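Sulfide-quinone reductase (Aquifex aeolicus, PDB 3HYW) oxidises hydrogen sulfide with a quinone as electron acceptor, using bound FAD and building up polysulfur products in its active site. Local coordinates at residues A[146-151]-A[158-163]; A[165-170]-A[180-185]; A[229-234]-A[248-253]. All blocks are in the same frame, centred on the assembly; numbering follows the deposited sequence.

Contact 1. Residues A[146-151]-A[158-163]; sequences VVIGAI and GPAYEF. With FAD (flavin-adenine dinucleotide), chain G.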
loop_
_atom_site.group_PDB
_atom_site.type_symbol
_atom_site.label_atom_id
_atom_site.label_comp_id
_atom_site.label_asym_id
_atom_site.label_seq_id
_atom_site.Cartn_x
_atom_site.Cartn_y
_atom_site.Cartn_z
ATOM N N VAL A 146 -5.470 8.015 -24.323
ATOM C CA VAL A 146 -4.043 7.752 -24.455
ATOM C C VAL A 146 -3.695 6.455 -23.739
ATOM O O VAL A 146 -4.189 6.182 -22.639
ATOM C CB VAL A 146 -3.204 8.926 -23.904
ATOM C CG1 VAL A 146 -1.733 8.541 -23.745
ATOM C CG2 VAL A 146 -3.328 10.115 -24.823
ATOM N N VAL A 147 -2.874 5.640 -24.391
ATOM C CA VAL A 147 -2.248 4.507 -23.725
ATOM C C VAL A 147 -0.756 4.455 -24.018
ATOM O O VAL A 147 -0.310 4.618 -25.156
ATOM C CB VAL A 147 -2.999 3.149 -23.971
ATOM C CG1 VAL A 147 -3.467 3.034 -25.384
ATOM C CG2 VAL A 147 -2.152 1.951 -23.573
ATOM N N ILE A 148 0.006 4.265 -22.954
ATOM C CA ILE A 148 1.456 4.302 -23.006
ATOM C C ILE A 148 1.934 3.051 -22.283
ATOM O O ILE A 148 1.255 2.559 -21.397
ATOM C CB ILE A 148 1.992 5.604 -22.328
ATOM C CG1 ILE A 148 1.575 6.836 -23.146
ATOM C CG2 ILE A 148 3.520 5.576 -22.170
ATOM C CD1 ILE A 148 1.502 8.132 -22.353
ATOM N N GLY A 149 3.086 2.519 -22.670
ATOM C CA GLY A 149 3.654 1.435 -21.896
ATOM C C GLY A 149 4.771 0.665 -22.551
ATOM O O GLY A 149 5.549 1.204 -23.341
ATOM N N ALA A 150 4.836 -0.612 -22.194
ATOM C CA ALA A 150 5.910 -1.492 -22.617
ATOM C C ALA A 150 5.353 -2.832 -23.082
ATOM O O ALA A 150 4.467 -3.410 -22.448
ATOM C CB ALA A 150 6.889 -1.689 -21.482
ATOM N N ILE A 151 5.868 -3.300 -24.214
ATOM C CA ILE A 151 5.519 -4.604 -24.760
ATOM C C ILE A 151 6.323 -5.674 -23.998
ATOM O O ILE A 151 7.177 -5.329 -23.173
ATOM C CB ILE A 151 5.766 -4.661 -26.309
ATOM C CG1 ILE A 151 7.264 -4.557 -26.645
ATOM C CG2 ILE A 151 4.971 -3.564 -27.019
ATOM C CD1 ILE A 151 7.609 -4.867 -28.099
ATOM N N GLY A 158 11.718 3.059 -17.555
ATOM C CA GLY A 158 11.759 4.437 -17.069
ATOM C C GLY A 158 11.229 5.498 -18.018
ATOM O O GLY A 158 10.412 6.322 -17.616
ATOM N N PRO A 159 11.704 5.511 -19.277
ATOM C CA PRO A 159 11.223 6.513 -20.243
ATOM C C PRO A 159 9.716 6.495 -20.503
ATOM O O PRO A 159 9.150 7.546 -20.808
ATOM C CB PRO A 159 11.982 6.160 -21.518
ATOM C CG PRO A 159 13.213 5.464 -21.034
ATOM C CD PRO A 159 12.756 4.662 -19.864
ATOM N N ALA A 160 9.088 5.320 -20.405
ATOM C CA ALA A 160 7.636 5.195 -20.541
ATOM C C ALA A 160 6.915 5.887 -19.388
ATOM O O ALA A 160 5.943 6.599 -19.612
ATOM C CB ALA A 160 7.217 3.731 -20.638
ATOM N N TYR A 161 7.404 5.679 -18.166
ATOM C CA TYR A 161 6.888 6.378 -16.987
ATOM C C TYR A 161 7.074 7.888 -17.092
ATOM O O TYR A 161 6.154 8.657 -16.785
ATOM C CB TYR A 161 7.572 5.859 -15.724
ATOM C CG TYR A 161 7.124 4.481 -15.340
ATOM C CD1 TYR A 161 5.949 4.297 -14.617
ATOM C CD2 TYR A 161 7.852 3.356 -15.720
ATOM C CE1 TYR A 161 5.520 3.027 -14.273
ATOM C CE2 TYR A 161 7.429 2.086 -15.374
ATOM C CZ TYR A 161 6.261 1.933 -14.651
ATOM O OH TYR A 161 5.825 0.686 -14.293
ATOM N N GLU A 162 8.266 8.309 -17.522
ATOM C CA GLU A 162 8.564 9.726 -17.722
ATOM C C GLU A 162 7.600 10.355 -18.710
ATOM O O GLU A 162 7.004 11.390 -18.420
ATOM C CB GLU A 162 9.987 9.931 -18.252
ATOM C CG GLU A 162 11.082 9.852 -17.233
ATOM C CD GLU A 162 12.413 10.283 -17.822
ATOM O OE1 GLU A 162 12.838 9.667 -18.826
ATOM O OE2 GLU A 162 13.019 11.245 -17.297
ATOM N N PHE A 163 7.463 9.726 -19.876
ATOM C CA PHE A 163 6.630 10.253 -20.958
ATOM C C PHE A 163 5.159 10.354 -20.548
ATOM O O PHE A 163 4.484 11.336 -20.863
ATOM C CB PHE A 163 6.775 9.399 -22.230
ATOM C CG PHE A 163 6.029 9.952 -23.421
ATOM C CD1 PHE A 163 4.746 9.501 -23.731
ATOM C CD2 PHE A 163 6.606 10.932 -24.225
ATOM C CE1 PHE A 163 4.045 10.023 -24.827
ATOM C CE2 PHE A 163 5.913 11.459 -25.326
ATOM C CZ PHE A 163 4.637 10.998 -25.628
HETATM P PA FAD G . 23.533 4.837 -27.541
HETATM O O1A FAD G . 23.862 5.984 -26.620
HETATM O O2A FAD G . 22.161 4.741 -28.135
HETATM O O5B FAD G . 24.625 4.884 -28.707
HETATM C C5B FAD G . 24.771 3.885 -29.703
HETATM C C4B FAD G . 25.551 4.516 -30.846
HETATM O O4B FAD G . 25.958 3.512 -31.776
HETATM C C3B FAD G . 24.687 5.489 -31.631
HETATM O O3B FAD G . 25.475 6.639 -31.960
HETATM C C2B FAD G . 24.317 4.715 -32.881
HETATM O O2B FAD G . 24.059 5.579 -33.986
HETATM C C1B FAD G . 25.563 3.877 -33.098
HETATM N N9A FAD G . 25.367 2.648 -33.913
HETATM C C8A FAD G . 24.321 1.794 -33.878
HETATM N N7A FAD G . 24.548 0.790 -34.762
HETATM C C5A FAD G . 25.742 1.029 -35.354
HETATM C C6A FAD G . 26.489 0.369 -36.327
HETATM N N6A FAD G . 26.030 -0.776 -36.884
HETATM N N1A FAD G . 27.688 0.880 -36.713
HETATM C C2A FAD G . 28.161 2.016 -36.172
HETATM N N3A FAD G . 27.460 2.674 -35.235
HETATM C C4A FAD G . 26.254 2.198 -34.808
HETATM N N1 FAD G . 19.590 6.178 -18.774
HETATM C C2 FAD G . 19.729 6.908 -17.635
HETATM O O2 FAD G . 20.631 6.626 -16.821
HETATM N N3 FAD G . 18.912 7.954 -17.362
HETATM C C4 FAD G . 17.935 8.290 -18.228
HETATM O O4 FAD G . 17.093 9.333 -17.967
HETATM C C4X FAD G . 17.772 7.557 -19.398
HETATM N N5 FAD G . 16.785 7.894 -20.258
HETATM C C5X FAD G . 16.613 7.200 -21.405
HETATM C C6 FAD G . 15.594 7.578 -22.286
HETATM C C7 FAD G . 15.388 6.876 -23.469
HETATM C C7M FAD G . 14.267 7.317 -24.392
HETATM C C8 FAD G . 16.211 5.787 -23.766
HETATM C C8M FAD G . 16.040 4.974 -25.036
HETATM C C9 FAD G . 17.223 5.413 -22.878
HETATM C C9A FAD G . 17.448 6.121 -21.687
HETATM N N10 FAD G . 18.449 5.777 -20.823
HETATM C C10 FAD G . 18.615 6.481 -19.673
HETATM C "C1'" FAD G . 19.287 4.586 -21.094
HETATM C "C2'" FAD G . 20.708 4.737 -21.598
HETATM O "O2'" FAD G . 21.429 5.671 -20.784
HETATM C "C3'" FAD G . 20.677 5.123 -23.077
HETATM O "O3'" FAD G . 19.960 4.107 -23.819
HETATM C "C4'" FAD G . 22.083 5.280 -23.639
HETATM O "O4'" FAD G . 21.992 6.027 -24.859
HETATM C "C5'" FAD G . 22.730 3.923 -23.897
HETATM O "O5'" FAD G . 24.075 4.102 -24.332
HETATM P P FAD G . 24.733 3.192 -25.489
HETATM O O1P FAD G . 26.127 3.708 -25.728
HETATM O O2P FAD G . 24.531 1.724 -25.182
HETATM O O3P FAD G . 23.816 3.452 -26.789
#

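Contact 2. Residues A[165-170]-A[180-185]; sequences LMLHYE and VPMTFI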
loop_
_atom_site.group_PDB
_atom_site.type_symbol
_atom_site.label_atom_id
_atom_site.label_comp_id
_atom_site.label_asym_id
_atom_site.label_seq_id
_atom_site.Cartn_x
_atom_site.Cartn_y
_atom_site.Cartn_z
ATOM N N LEU A 165 3.943 10.746 -17.491
ATOM C CA LEU A 165 3.760 11.799 -16.499
ATOM C C LEU A 165 4.015 13.197 -17.064
ATOM O O LEU A 165 3.347 14.164 -16.669
ATOM C CB LEU A 165 4.584 11.510 -15.241
ATOM C CG LEU A 165 3.973 10.335 -14.473
ATOM C CD1 LEU A 165 4.943 9.721 -13.513
ATOM C CD2 LEU A 165 2.686 10.751 -13.764
ATOM N N MET A 166 4.947 13.278 -18.015
ATOM C CA MET A 166 5.219 14.509 -18.773
ATOM C C MET A 166 4.006 14.927 -19.595
ATOM O O MET A 166 3.670 16.109 -19.655
ATOM C CB MET A 166 6.418 14.318 -19.710
ATOM C CG MET A 166 7.753 14.221 -19.010
ATOM S SD MET A 166 9.121 14.055 -20.178
ATOM C CE MET A 166 10.474 14.118 -19.045
ATOM N N LEU A 167 3.376 13.950 -20.241
ATOM C CA LEU A 167 2.184 14.192 -21.040
ATOM C C LEU A 167 1.018 14.655 -20.165
ATOM O O LEU A 167 0.342 15.617 -20.507
ATOM C CB LEU A 167 1.811 12.951 -21.857
ATOM C CG LEU A 167 0.631 13.072 -22.834
ATOM C CD1 LEU A 167 0.818 14.254 -23.800
ATOM C CD2 LEU A 167 0.420 11.772 -23.591
ATOM N N HIS A 168 0.802 13.984 -19.034
ATOM C CA HIS A 168 -0.171 14.441 -18.031
ATOM C C HIS A 168 0.056 15.913 -17.651
ATOM O O HIS A 168 -0.888 16.707 -17.608
ATOM C CB HIS A 168 -0.117 13.561 -16.770
ATOM C CG HIS A 168 -0.814 14.164 -15.589
ATOM N ND1 HIS A 168 -2.183 14.133 -15.436
ATOM C CD2 HIS A 168 -0.331 14.836 -14.514
ATOM C CE1 HIS A 168 -2.516 14.750 -14.316
ATOM N NE2 HIS A 168 -1.411 15.187 -13.738
ATOM N N TYR A 169 1.312 16.253 -17.364
ATOM C CA TYR A 169 1.707 17.613 -17.021
ATOM C C TYR A 169 1.334 18.590 -18.140
ATOM O O TYR A 169 0.706 19.618 -17.886
ATOM C CB TYR A 169 3.212 17.677 -16.716
ATOM C CG TYR A 169 3.745 19.083 -16.524
ATOM C CD1 TYR A 169 3.664 19.719 -15.285
ATOM C CD2 TYR A 169 4.336 19.775 -17.581
ATOM C CE1 TYR A 169 4.150 21.018 -15.106
ATOM C CE2 TYR A 169 4.830 21.075 -17.408
ATOM C CZ TYR A 169 4.735 21.681 -16.171
ATOM O OH TYR A 169 5.220 22.955 -16.002
ATOM N N GLU A 170 1.709 18.245 -19.371
ATOM C CA GLU A 170 1.421 19.071 -20.546
ATOM C C GLU A 170 -0.078 19.281 -20.758
ATOM O O GLU A 170 -0.518 20.399 -21.030
ATOM C CB GLU A 170 2.058 18.454 -21.798
ATOM C CG GLU A 170 1.818 19.222 -23.104
ATOM C CD GLU A 170 2.555 20.558 -23.177
ATOM O OE1 GLU A 170 3.640 20.698 -22.562
ATOM O OE2 GLU A 170 2.045 21.467 -23.866
ATOM N N VAL A 180 -8.778 13.802 -21.634
ATOM C CA VAL A 180 -7.837 12.759 -22.065
ATOM C C VAL A 180 -7.684 11.622 -21.041
ATOM O O VAL A 180 -6.931 11.753 -20.062
ATOM C CB VAL A 180 -6.440 13.346 -22.425
ATOM C CG1 VAL A 180 -5.516 12.253 -22.943
ATOM C CG2 VAL A 180 -6.564 14.454 -23.466
ATOM N N PRO A 181 -8.415 10.507 -21.252
ATOM C CA PRO A 181 -8.170 9.312 -20.455
ATOM C C PRO A 181 -6.750 8.810 -20.680
ATOM O O PRO A 181 -6.263 8.808 -21.816
ATOM C CB PRO A 181 -9.199 8.309 -21.001
ATOM C CG PRO A 181 -10.271 9.155 -21.601
ATOM C CD PRO A 181 -9.524 10.305 -22.202
ATOM N N MET A 182 -6.081 8.422 -19.600
ATOM C CA MET A 182 -4.727 7.904 -19.695
ATOM C C MET A 182 -4.620 6.546 -19.034
ATOM O O MET A 182 -5.067 6.356 -17.895
ATOM C CB MET A 182 -3.720 8.878 -19.081
ATOM C CG MET A 182 -3.539 10.150 -19.883
ATOM S SD MET A 182 -2.228 11.227 -19.272
ATOM C CE MET A 182 -0.797 10.216 -19.658
ATOM N N THR A 183 -4.020 5.609 -19.763
ATOM C CA THR A 183 -3.824 4.252 -19.286
ATOM C C THR A 183 -2.397 3.805 -19.565
ATOM O O THR A 183 -1.876 3.984 -20.669
ATOM C CB THR A 183 -4.844 3.265 -19.923
ATOM O OG1 THR A 183 -6.172 3.680 -19.587
ATOM C CG2 THR A 183 -4.623 1.835 -19.417
ATOM N N PHE A 184 -1.774 3.230 -18.547
ATOM C CA PHE A 184 -0.421 2.717 -18.649
ATOM C C PHE A 184 -0.494 1.197 -18.679
ATOM O O PHE A 184 -1.100 0.593 -17.798
ATOM C CB PHE A 184 0.397 3.203 -17.449
ATOM C CG PHE A 184 1.874 2.998 -17.595
ATOM C CD1 PHE A 184 2.663 3.965 -18.210
ATOM C CD2 PHE A 184 2.485 1.855 -17.091
ATOM C CE1 PHE A 184 4.042 3.781 -18.353
ATOM C CE2 PHE A 184 3.860 1.669 -17.224
ATOM C CZ PHE A 184 4.638 2.637 -17.853
ATOM N N ILE A 185 0.094 0.582 -19.705
ATOM C CA ILE A 185 0.060 -0.885 -19.848
ATOM C C ILE A 185 1.481 -1.434 -19.947
ATOM O O ILE A 185 2.244 -1.057 -20.833
ATOM C CB ILE A 185 -0.766 -1.351 -21.078
ATOM C CG1 ILE A 185 -2.176 -0.754 -21.050
ATOM C CG2 ILE A 185 -0.827 -2.887 -21.131
ATOM C CD1 ILE A 185 -3.086 -1.249 -22.166
#

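Contact 3. Residues A[229-234]-A[248-253]; sequences DKVIYE and TMFMPS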
loop_
_atom_site.group_PDB
_atom_site.type_symbol
_atom_site.label_atom_id
_atom_site.label_comp_id
_atom_site.label_asym_id
_atom_site.label_seq_id
_atom_site.Cartn_x
_atom_site.Cartn_y
_atom_site.Cartn_z
ATOM N N ASP A 229 -6.900 2.316 -33.636
ATOM C CA ASP A 229 -8.144 2.472 -32.897
ATOM C C ASP A 229 -8.004 2.055 -31.430
ATOM O O ASP A 229 -8.757 2.519 -30.564
ATOM C CB ASP A 229 -9.207 1.582 -33.579
ATOM C CG ASP A 229 -10.629 1.869 -33.109
ATOM O OD1 ASP A 229 -10.817 2.698 -32.187
ATOM O OD2 ASP A 229 -11.572 1.261 -33.674
ATOM N N LYS A 230 -7.051 1.164 -31.158
ATOM C CA LYS A 230 -7.024 0.436 -29.890
ATOM C C LYS A 230 -5.722 -0.324 -29.648
ATOM O O LYS A 230 -4.932 -0.551 -30.565
ATOM C CB LYS A 230 -8.212 -0.547 -29.822
ATOM C CG LYS A 230 -8.368 -1.443 -31.040
ATOM C CD LYS A 230 -9.729 -2.124 -31.049
ATOM C CE LYS A 230 -10.091 -2.637 -32.426
ATOM N NZ LYS A 230 -11.304 -3.504 -32.385
ATOM N N VAL A 231 -5.516 -0.709 -28.393
ATOM C CA VAL A 231 -4.431 -1.603 -28.018
ATOM C C VAL A 231 -5.051 -2.925 -27.584
ATOM O O VAL A 231 -6.053 -2.948 -26.853
ATOM C CB VAL A 231 -3.530 -0.998 -26.906
ATOM C CG1 VAL A 231 -2.491 -2.011 -26.408
ATOM C CG2 VAL A 231 -2.830 0.250 -27.424
ATOM N N ILE A 232 -4.476 -4.013 -28.086
ATOM C CA ILE A 232 -4.894 -5.362 -27.721
ATOM C C ILE A 232 -3.796 -6.017 -26.876
ATOM O O ILE A 232 -2.628 -6.072 -27.279
ATOM C CB ILE A 232 -5.210 -6.224 -28.966
ATOM C CG1 ILE A 232 -6.250 -5.521 -29.852
ATOM C CG2 ILE A 232 -5.682 -7.622 -28.550
ATOM C CD1 ILE A 232 -6.442 -6.159 -31.217
ATOM N N TYR A 233 -4.178 -6.484 -25.692
ATOM C CA TYR A 233 -3.251 -7.168 -24.804
ATOM C C TYR A 233 -3.803 -8.521 -24.371
ATOM O O TYR A 233 -5.010 -8.755 -24.417
ATOM C CB TYR A 233 -2.886 -6.295 -23.593
ATOM C CG TYR A 233 -4.030 -5.988 -22.650
ATOM C CD1 TYR A 233 -4.847 -4.876 -22.851
ATOM C CD2 TYR A 233 -4.284 -6.805 -21.547
ATOM C CE1 TYR A 233 -5.899 -4.590 -21.981
ATOM C CE2 TYR A 233 -5.327 -6.528 -20.670
ATOM C CZ TYR A 233 -6.128 -5.419 -20.890
ATOM O OH TYR A 233 -7.173 -5.153 -20.029
ATOM N N GLU A 234 -2.901 -9.401 -23.951
ATOM C CA GLU A 234 -3.253 -10.730 -23.490
ATOM C C GLU A 234 -2.841 -10.873 -22.025
ATOM O O GLU A 234 -1.706 -10.549 -21.661
ATOM C CB GLU A 234 -2.522 -11.757 -24.351
ATOM C CG GLU A 234 -2.970 -13.191 -24.190
ATOM C CD GLU A 234 -2.246 -14.133 -25.136
ATOM O OE1 GLU A 234 -2.069 -13.781 -26.324
ATOM O OE2 GLU A 234 -1.859 -15.236 -24.693
ATOM N N THR A 248 -0.931 6.465 -28.863
ATOM C CA THR A 248 -0.123 5.548 -28.061
ATOM C C THR A 248 1.373 5.853 -28.147
ATOM O O THR A 248 1.855 6.431 -29.128
ATOM C CB THR A 248 -0.342 4.055 -28.453
ATOM O OG1 THR A 248 0.125 3.832 -29.786
ATOM C CG2 THR A 248 -1.807 3.662 -28.363
ATOM N N MET A 249 2.095 5.460 -27.104
ATOM C CA MET A 249 3.543 5.491 -27.102
ATOM C C MET A 249 3.997 4.237 -26.377
ATOM O O MET A 249 3.795 4.102 -25.168
ATOM C CB MET A 249 4.064 6.750 -26.394
ATOM C CG MET A 249 5.526 7.114 -26.697
ATOM S SD MET A 249 6.766 5.898 -26.202
ATOM C CE MET A 249 6.729 6.026 -24.414
ATOM N N PHE A 250 4.606 3.318 -27.121
ATOM C CA PHE A 250 5.132 2.103 -26.530
ATOM C C PHE A 250 6.635 1.967 -26.687
ATOM O O PHE A 250 7.209 2.386 -27.696
ATOM C CB PHE A 250 4.387 0.863 -27.049
ATOM C CG PHE A 250 3.111 0.604 -26.316
ATOM C CD1 PHE A 250 3.086 -0.260 -25.228
ATOM C CD2 PHE A 250 1.944 1.270 -26.673
ATOM C CE1 PHE A 250 1.914 -0.467 -24.515
ATOM C CE2 PHE A 250 0.766 1.057 -25.973
ATOM C CZ PHE A 250 0.753 0.186 -24.893
ATOM N N MET A 251 7.263 1.412 -25.657
ATOM C CA MET A 251 8.666 1.033 -25.720
ATOM C C MET A 251 8.795 -0.227 -26.562
ATOM O O MET A 251 7.975 -1.150 -26.431
ATOM C CB MET A 251 9.225 0.764 -24.322
ATOM C CG MET A 251 9.090 1.922 -23.346
ATOM S SD MET A 251 9.885 3.450 -23.896
ATOM C CE MET A 251 11.597 2.930 -24.021
ATOM N N PRO A 252 9.801 -0.258 -27.454
ATOM C CA PRO A 252 10.167 -1.497 -28.122
ATOM C C PRO A 252 11.104 -2.321 -27.244
ATOM O O PRO A 252 11.668 -1.799 -26.276
ATOM C CB PRO A 252 10.890 -1.011 -29.381
ATOM C CG PRO A 252 11.485 0.302 -28.999
ATOM C CD PRO A 252 10.629 0.883 -27.897
ATOM N N SER A 253 11.236 -3.607 -27.556
ATOM C CA SER A 253 12.248 -4.439 -26.916
ATOM C C SER A 253 13.571 -4.252 -27.668
ATOM O O SER A 253 13.595 -3.679 -28.762
ATOM C CB SER A 253 11.819 -5.904 -26.909
ATOM O OG SER A 253 11.720 -6.407 -28.227
#

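Contact 1. Residues A[146-151]-A[158-163]
Gly149 and Ala160 mark the closest backbone approach, with their CA atoms 5.6 Å apart. Strand 146-150 and helix 158-163 run nearly antiparallel at 161°, and their short axes come within 7.9 Å. No hydrogen bond joins the segments; they meet through van der Waals packing. Ile148 sends its two branches to different targets. With chi1 at -66°, CG2 of Ile148 stands anti to the backbone N and lies 3.7 Å from Ala160 O. The longer branch reaches Phe163, where Ile148 CD1 meets CD1 of Phe163 at 3.8 Å. The methyl sits at the ring edge, near its plane, and the two side chains cross at about a right angle. One turn earlier, toward the helix start, Ala160 CB rests 4.1 Å from Gly149 O; such a small side chain suits so short a helix-strand separation. Beyond Ile148, the Phe163 ring packs on Phe247 and Met249 of strand 247-255. The far side of the helix start serves the cofactor: Pro159 CG approaches FAD C6 at 3.4 Å, and Gly158 and Pro159 also line the octathiocane pocket. Strand, intervening turn with Cys156 and helix form the first half of a Rossmann-type beta-alpha-beta unit in this pyridine nucleotide-disulphide oxidoreductase fold.

Contact 2. Residues A[165-170]-A[180-185]
Met182 meets Leu167 and His168 where the later turns of helix 158-173 lie over the strand that follows it, the second half of a beta-alpha-beta crossover in a Rossmann-type domain. The evidence for this topology is that strands 146-150 and 182-185 are parallel neighbours in one sheet and the helix is the connection between them. Following 180-185 in order, Val180 comes in before the strand and packs on Val146 and on Leu171 of the helix. The Pro181 carbonyl is hydrogen-bonded to the backbone N of Val146, and its ring packs on Pro366 of a neighbouring subunit. Met182 then carries the contact. With chi1 at -70°, CG stands anti to the carbonyl carbon and the chain extends from the sheet to the helix. There chi3 of 68° bends the terminal methyl back, so that the sulfur lies by His168 while the methyl turns toward the Leu167 side. Met182 CE lies 4.4 Å from Leu167 CB. Thr183 contributes its backbone, hydrogen-bonded to Val146 and Ile148 of the adjoining strand. Phe184 returns to the helix side, but further back along it, meeting Ala160 and Ala164 and lying against the Tyr161 ring with planes at about 30°. Ile185 ends the segment on the opposite face of the sheet, against Val147. Met182 supplies about half of the 135 Å² buried between the segments. The His168 ring leads away from that methionine, with ND1 hydrogen-bonded to Arg177 NH1. What His168 offers is its backbone and CB: Met182 SD is 4.0 Å from His168 CA and equally 4.0 Å from CB of His168, while Met182 CE sits 4.1 Å from His168 N.

Contact 3. Residues A[229-234]-A[248-253]
A three-stranded antiparallel meander packs here on one face of the mixed sheet, an element familiar from the Rossmann-type domains of the pyridine nucleotide-disulphide oxidoreductases, and Val231 of its middle strand is the residue that bridges to Thr248 and Phe250. The backbones stay well apart: the nearest CA pair, Val231 and Thr248, is separated by 8.3 Å, and no hydrogen bond links the two segments. These are layers joined through side chains rather than neighbouring strands of one sheet. A single methyl does the bridging. Val231 CG2 lies 3.7 Å from Thr248 CG2 and 4.0 Å from Phe250 CE2, filling the corner between two residues that point from the same face of their strand. With chi1 at 174°, CG1 of Val231 is anti to the backbone N, leaving CG2 beside that nitrogen as the branch used here. Thr248 divides its side chain between two environments: its methyl faces the valine, whereas OG1 (chi1 65°) is hydrogen-bonded to Ser120 OG, so the hydroxyl has a partner in this buried place. Phe250 reaches across from the opposite direction and presents the CE2 corner of its ring. The interface is small, 100 Å² over both segments, but it is continued by neighbours: Val147 of strand 146-150 touches all three residues, and Val223 and Ile226 of strand 222-226 extend the meander side. On the other face of strand 247-255, Met251 meets Pro159 and Ala160, which places the sheet between the meander and helix 158-173.

In the fold
All three contacts use the same mixed sheet. Contacts 1 and 2 share helix 158-173, and their centres lie 9 Å apart; strands 146-150 and 182-185 pair through Ile148 O and Ile185 N at 2.8 Å. On its other edge, strand 146-150 bonds to strand 247-255, with Gly149 O and Met251 N 2.9 Å apart, linking contacts 1 and 3, whose centres are 10 Å apart. Contact 3 packs the meander on the face of the sheet opposite helix 158-173. Of the three, only contact 1 touches FAD and octathiocane, through its helix start. Met251 of contact 3 touches hydrogen sulfide; in contact 2 the Leu167 side chain lies about 14 Å from FAD.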